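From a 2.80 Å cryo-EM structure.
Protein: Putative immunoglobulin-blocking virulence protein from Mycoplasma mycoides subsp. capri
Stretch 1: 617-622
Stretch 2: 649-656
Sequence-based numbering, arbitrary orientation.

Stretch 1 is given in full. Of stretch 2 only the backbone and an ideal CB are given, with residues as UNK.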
ATOM      1  N   ILE A 617       3.569   3.841  31.156  1.00 66.86           N
ATOM      2  CA  ILE A 617       2.876   5.112  30.925  1.00 66.86           C
ATOM      3  C   ILE A 617       1.476   4.877  30.340  1.00 66.86           C
ATOM      4  O   ILE A 617       1.320   4.216  29.312  1.00 66.86           O
ATOM      5  CB  ILE A 617       3.727   6.042  30.034  1.00 66.86           C
ATOM      6  CG1 ILE A 617       5.102   6.288  30.675  1.00 66.86           C
ATOM      7  CG2 ILE A 617       3.024   7.384  29.787  1.00 66.86           C
ATOM      8  CD1 ILE A 617       6.077   7.033  29.792  1.00 66.86           C
ATOM      9  N   LYS A 618       0.448   5.448  30.970  1.00 65.16           N
ATOM     10  CA  LYS A 618      -0.964   5.301  30.561  1.00 65.16           C
ATOM     11  C   LYS A 618      -1.652   6.623  30.222  1.00 65.16           C
ATOM     12  O   LYS A 618      -2.771   6.641  29.735  1.00 65.16           O
ATOM     13  CB  LYS A 618      -1.703   4.523  31.664  1.00 65.16           C
ATOM     14  CG  LYS A 618      -1.324   3.031  31.635  1.00 65.16           C
ATOM     15  CD  LYS A 618      -1.893   2.229  32.802  1.00 65.16           C
ATOM     16  CE  LYS A 618      -1.237   2.499  34.161  1.00 65.16           C
ATOM     17  NZ  LYS A 618       0.125   1.941  34.294  1.00 65.16           N
ATOM     18  N   SER A 619      -1.003   7.743  30.466  1.00 64.17           N
ATOM     19  CA  SER A 619      -1.597   9.069  30.542  1.00 64.17           C
ATOM     20  C   SER A 619      -0.520  10.143  30.367  1.00 64.17           C
ATOM     21  O   SER A 619       0.670   9.845  30.405  1.00 64.17           O
ATOM     22  CB  SER A 619      -2.269   9.194  31.913  1.00 64.17           C
ATOM     23  OG  SER A 619      -1.367   9.012  32.983  1.00 64.17           O
ATOM     24  N   LEU A 620      -0.908  11.408  30.249  1.00 67.18           N
ATOM     25  CA  LEU A 620       0.002  12.554  30.420  1.00 67.18           C
ATOM     26  C   LEU A 620       0.293  12.888  31.908  1.00 67.18           C
ATOM     27  O   LEU A 620       0.719  14.001  32.207  1.00 67.18           O
ATOM     28  CB  LEU A 620      -0.533  13.765  29.629  1.00 67.18           C
ATOM     29  CG  LEU A 620      -0.061  13.864  28.171  1.00 67.18           C
ATOM     30  CD1 LEU A 620      -0.363  12.629  27.349  1.00 67.18           C
ATOM     31  CD2 LEU A 620      -0.741  15.048  27.494  1.00 67.18           C
ATOM     32  N   LYS A 621       0.059  11.972  32.862  1.00 70.57           N
ATOM     33  CA  LYS A 621       0.425  12.184  34.275  1.00 70.57           C
ATOM     34  C   LYS A 621       1.937  12.395  34.397  1.00 70.57           C
ATOM     35  O   LYS A 621       2.711  11.641  33.825  1.00 70.57           O
ATOM     36  CB  LYS A 621      -0.017  10.988  35.142  1.00 70.57           C
ATOM     37  CG  LYS A 621       0.151  11.245  36.650  1.00 70.57           C
ATOM     38  CD  LYS A 621       0.020   9.992  37.521  1.00 70.57           C
ATOM     39  CE  LYS A 621       1.336   9.252  37.739  1.00 70.57           C
ATOM     40  NZ  LYS A 621       2.209   9.924  38.727  1.00 70.57           N
ATOM     41  N   GLY A 622       2.357  13.386  35.174  1.00 70.71           N
ATOM     42  CA  GLY A 622       3.759  13.636  35.501  1.00 70.71           C
ATOM     43  C   GLY A 622       4.577  14.287  34.395  1.00 70.71           C
ATOM     44  O   GLY A 622       5.782  14.415  34.538  1.00 70.71           O
ATOM     45  N   UNK A 649      -8.630  -4.840  26.392  1.00 64.86           N
ATOM     46  CA  UNK A 649      -9.060  -3.785  27.290  1.00 64.86           C
ATOM     47  C   UNK A 649      -7.914  -2.808  27.566  1.00 64.86           C
ATOM     48  O   UNK A 649      -6.776  -3.202  27.794  1.00 64.86           O
ATOM     49  CB  UNK A 649      -9.582  -4.382  28.599  1.00 64.86           C
ATOM     50  N   UNK A 650      -8.196  -1.512  27.572  1.00 65.11           N
ATOM     51  CA  UNK A 650      -7.262  -0.534  28.113  1.00 65.11           C
ATOM     52  C   UNK A 650      -7.443  -0.456  29.632  1.00 65.11           C
ATOM     53  O   UNK A 650      -8.349   0.204  30.129  1.00 65.11           O
ATOM     54  CB  UNK A 650      -7.471   0.837  27.466  1.00 65.11           C
ATOM     55  N   UNK A 651      -6.600  -1.157  30.377  1.00 67.88           N
ATOM     56  CA  UNK A 651      -6.595  -1.126  31.835  1.00 67.88           C
ATOM     57  C   UNK A 651      -6.019   0.198  32.331  1.00 67.88           C
ATOM     58  O   UNK A 651      -4.922   0.601  31.937  1.00 67.88           O
ATOM     59  CB  UNK A 651      -5.794  -2.302  32.397  1.00 67.88           C
ATOM     60  N   UNK A 652      -6.761   0.908  33.179  1.00 68.23           N
ATOM     61  CA  UNK A 652      -6.296   2.138  33.819  1.00 68.23           C
ATOM     62  C   UNK A 652      -6.793   2.214  35.269  1.00 68.23           C
ATOM     63  O   UNK A 652      -7.948   1.914  35.554  1.00 68.23           O
ATOM     64  CB  UNK A 652      -6.769   3.361  33.030  1.00 68.23           C
ATOM     65  N   UNK A 653      -5.911   2.617  36.185  1.00 73.26           N
ATOM     66  CA  UNK A 653      -6.255   2.936  37.573  1.00 73.26           C
ATOM     67  C   UNK A 653      -7.214   4.140  37.644  1.00 73.26           C
ATOM     68  O   UNK A 653      -7.455   4.835  36.660  1.00 73.26           O
ATOM     69  CB  UNK A 653      -4.986   3.224  38.377  1.00 73.26           C
ATOM     70  N   UNK A 654      -7.680   4.532  38.824  1.00 75.58           N
ATOM     71  CA  UNK A 654      -8.333   5.832  39.027  1.00 75.58           C
ATOM     72  C   UNK A 654      -7.300   6.978  39.197  1.00 75.58           C
ATOM     73  O   UNK A 654      -7.373   7.772  40.128  1.00 75.58           O
ATOM     74  CB  UNK A 654      -9.244   5.765  40.254  1.00 75.58           C
ATOM     75  N   UNK A 655      -6.311   7.079  38.303  1.00 76.75           N
ATOM     76  CA  UNK A 655      -5.441   8.261  38.123  1.00 76.75           C
ATOM     77  C   UNK A 655      -6.048   9.293  37.153  1.00 76.75           C
ATOM     78  O   UNK A 655      -5.486  10.357  36.924  1.00 76.75           O
ATOM     79  CB  UNK A 655      -4.069   7.822  37.608  1.00 76.75           C
ATOM     80  N   UNK A 656      -7.198   9.004  36.551  1.00 76.78           N
ATOM     81  CA  UNK A 656      -7.831   9.856  35.549  1.00 76.78           C
ATOM     82  C   UNK A 656      -8.245  11.217  36.095  1.00 76.78           C
ATOM     83  O   UNK A 656      -8.372  12.154  35.326  1.00 76.78           O
ATOM     84  CB  UNK A 656      -9.057   9.147  34.970  1.00 76.78           C
TER

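Residues 617-622 form an irregular segment, and 649-656 run beside it in broadly the same direction, first as a short extended stretch and then as a turn. The contact is small, burying 275 Å² in all, and rests chiefly on Lys618, Ser619 and Lys621.

Position 649 lies beyond the reach of stretch 1, with nothing of that stretch within 5.5 Å of its ideal CB. Its extended backbone angles would accept almost any side chain, and the visible atoms give no preference. The residue is Tyr649, which makes no contact here.

At position 650 the CA-to-CB bond points sideways, and the ideal CB is also more than 5.5 Å from stretch 1. A short side chain would leave the gap toward Lys618 unfilled, whereas a long one, such as methionine or an aromatic residue, could cross it. Phe650 is found, with chi1 in t, and its ring brings CZ to 3.6 Å from Lys618 O. That oxygen lies at the ring edge, near the ring plane, where it meets the weakly positive rim of C-H groups; Phe650 CZ also packs 4.2 Å from Lys618 CB.

Position 651 offers its backbone to the lysine: Lys618 CD approaches the carbonyl O of 651 to 3.5 Å, a contact independent of the side chain placed there. CA-to-CB is sideways into open space, so a polar or charged residue would suit, and an acidic one would complement the general charge of the neighbouring lysine. The residue is Glu651. It comes somewhat nearer through its outer atoms but forms no salt bridge with Lys618, and its OE2 is hydrogen-bonded elsewhere in the structure.

Position 652 is the closest in register to Lys618, the two CA atoms being 7.0 Å apart. The ideal CB sits 5.0 Å from Lys618 CD, again sideways, beside the aliphatic part of the lysine and its backbone. Valine, isoleucine, leucine or methionine would fit, with beta-branching favoured by the extended phi/psi of -142/137. Ile652 is present, in t for both chi angles, and extends CD1 to 4.3 Å from Lys618 CB and 4.2 Å from Lys618 O.

Positions 653 and 654 have no close neighbour in stretch 1, and small polar residues are reasonable as the chain turns. They are Ser653 and Ser654; Ser653 O accepts a weak hydrogen bond from the backbone N of 655.

Position 655 points toward stretch 1, its ideal CB 4.6 Å from Lys621 CD and 5.5 Å from Ser619 OG. The hydroxyl of Ser619 calls for a short acceptor, and aspartate or asparagine would answer; the positive charge of Lys621, though its amine leads away, may favour the acid. Asp655 takes the place: Ser619 OG donates to Asp655 OD2 at 3.2 Å, while Ser619 OG itself accepts from Lys621 N at 3.3 Å, so the hydroxyl relays between the two. Lys621 CD lies 4.1 Å from Asp655 OD2.

Position 656 directs CA-to-CB away, leaving the choice free; it is Glu656, without contact.

Stretch 2 (649-656) YFEISSDE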
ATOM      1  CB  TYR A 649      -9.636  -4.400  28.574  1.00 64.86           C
ATOM      2  CG  TYR A 649      -8.731  -5.363  29.320  1.00 64.86           C
ATOM      3  CD1 TYR A 649      -8.769  -6.738  29.034  1.00 64.86           C
ATOM      4  CD2 TYR A 649      -7.861  -4.888  30.310  1.00 64.86           C
ATOM      5  CE1 TYR A 649      -7.933  -7.627  29.731  1.00 64.86           C
ATOM      6  CE2 TYR A 649      -7.027  -5.777  31.016  1.00 64.86           C
ATOM      7  CZ  TYR A 649      -7.058  -7.152  30.725  1.00 64.86           C
ATOM      8  OH  TYR A 649      -6.260  -8.010  31.410  1.00 64.86           O
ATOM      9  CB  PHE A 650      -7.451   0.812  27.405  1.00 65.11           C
ATOM     10  CG  PHE A 650      -6.605   1.927  27.978  1.00 65.11           C
ATOM     11  CD1 PHE A 650      -5.205   1.813  27.987  1.00 65.11           C
ATOM     12  CD2 PHE A 650      -7.213   3.062  28.535  1.00 65.11           C
ATOM     13  CE1 PHE A 650      -4.424   2.827  28.558  1.00 65.11           C
ATOM     14  CE2 PHE A 650      -6.435   4.073  29.105  1.00 65.11           C
ATOM     15  CZ  PHE A 650      -5.040   3.952  29.117  1.00 65.11           C
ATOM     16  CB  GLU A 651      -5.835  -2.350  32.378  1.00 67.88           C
ATOM     17  CG  GLU A 651      -6.121  -2.693  33.844  1.00 67.88           C
ATOM     18  CD  GLU A 651      -5.359  -1.862  34.877  1.00 67.88           C
ATOM     19  OE1 GLU A 651      -4.291  -1.294  34.570  1.00 67.88           O
ATOM     20  OE2 GLU A 651      -5.811  -1.806  36.039  1.00 67.88           O
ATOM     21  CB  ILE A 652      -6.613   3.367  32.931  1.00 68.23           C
ATOM     22  CG1 ILE A 652      -5.986   4.656  33.486  1.00 68.23           C
ATOM     23  CG2 ILE A 652      -8.106   3.573  32.696  1.00 68.23           C
ATOM     24  CD1 ILE A 652      -5.792   5.748  32.444  1.00 68.23           C
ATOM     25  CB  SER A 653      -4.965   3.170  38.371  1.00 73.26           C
ATOM     26  OG  SER A 653      -5.194   3.289  39.756  1.00 73.26           O
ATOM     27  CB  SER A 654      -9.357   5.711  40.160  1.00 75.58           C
ATOM     28  OG  SER A 654     -10.398   6.640  39.994  1.00 75.58           O
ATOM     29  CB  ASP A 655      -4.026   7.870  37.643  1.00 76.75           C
ATOM     30  CG  ASP A 655      -3.924   7.540  36.151  1.00 76.75           C
ATOM     31  OD1 ASP A 655      -4.889   6.973  35.619  1.00 76.75           O
ATOM     32  OD2 ASP A 655      -2.890   7.835  35.507  1.00 76.75           O
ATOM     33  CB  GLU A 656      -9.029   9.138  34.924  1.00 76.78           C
ATOM     34  CG  GLU A 656      -8.605   7.855  34.211  1.00 76.78           C
ATOM     35  CD  GLU A 656      -9.658   7.363  33.227  1.00 76.78           C
ATOM     36  OE1 GLU A 656     -10.646   6.742  33.664  1.00 76.78           O
ATOM     37  OE2 GLU A 656      -9.499   7.609  32.015  1.00 76.78           O
TER
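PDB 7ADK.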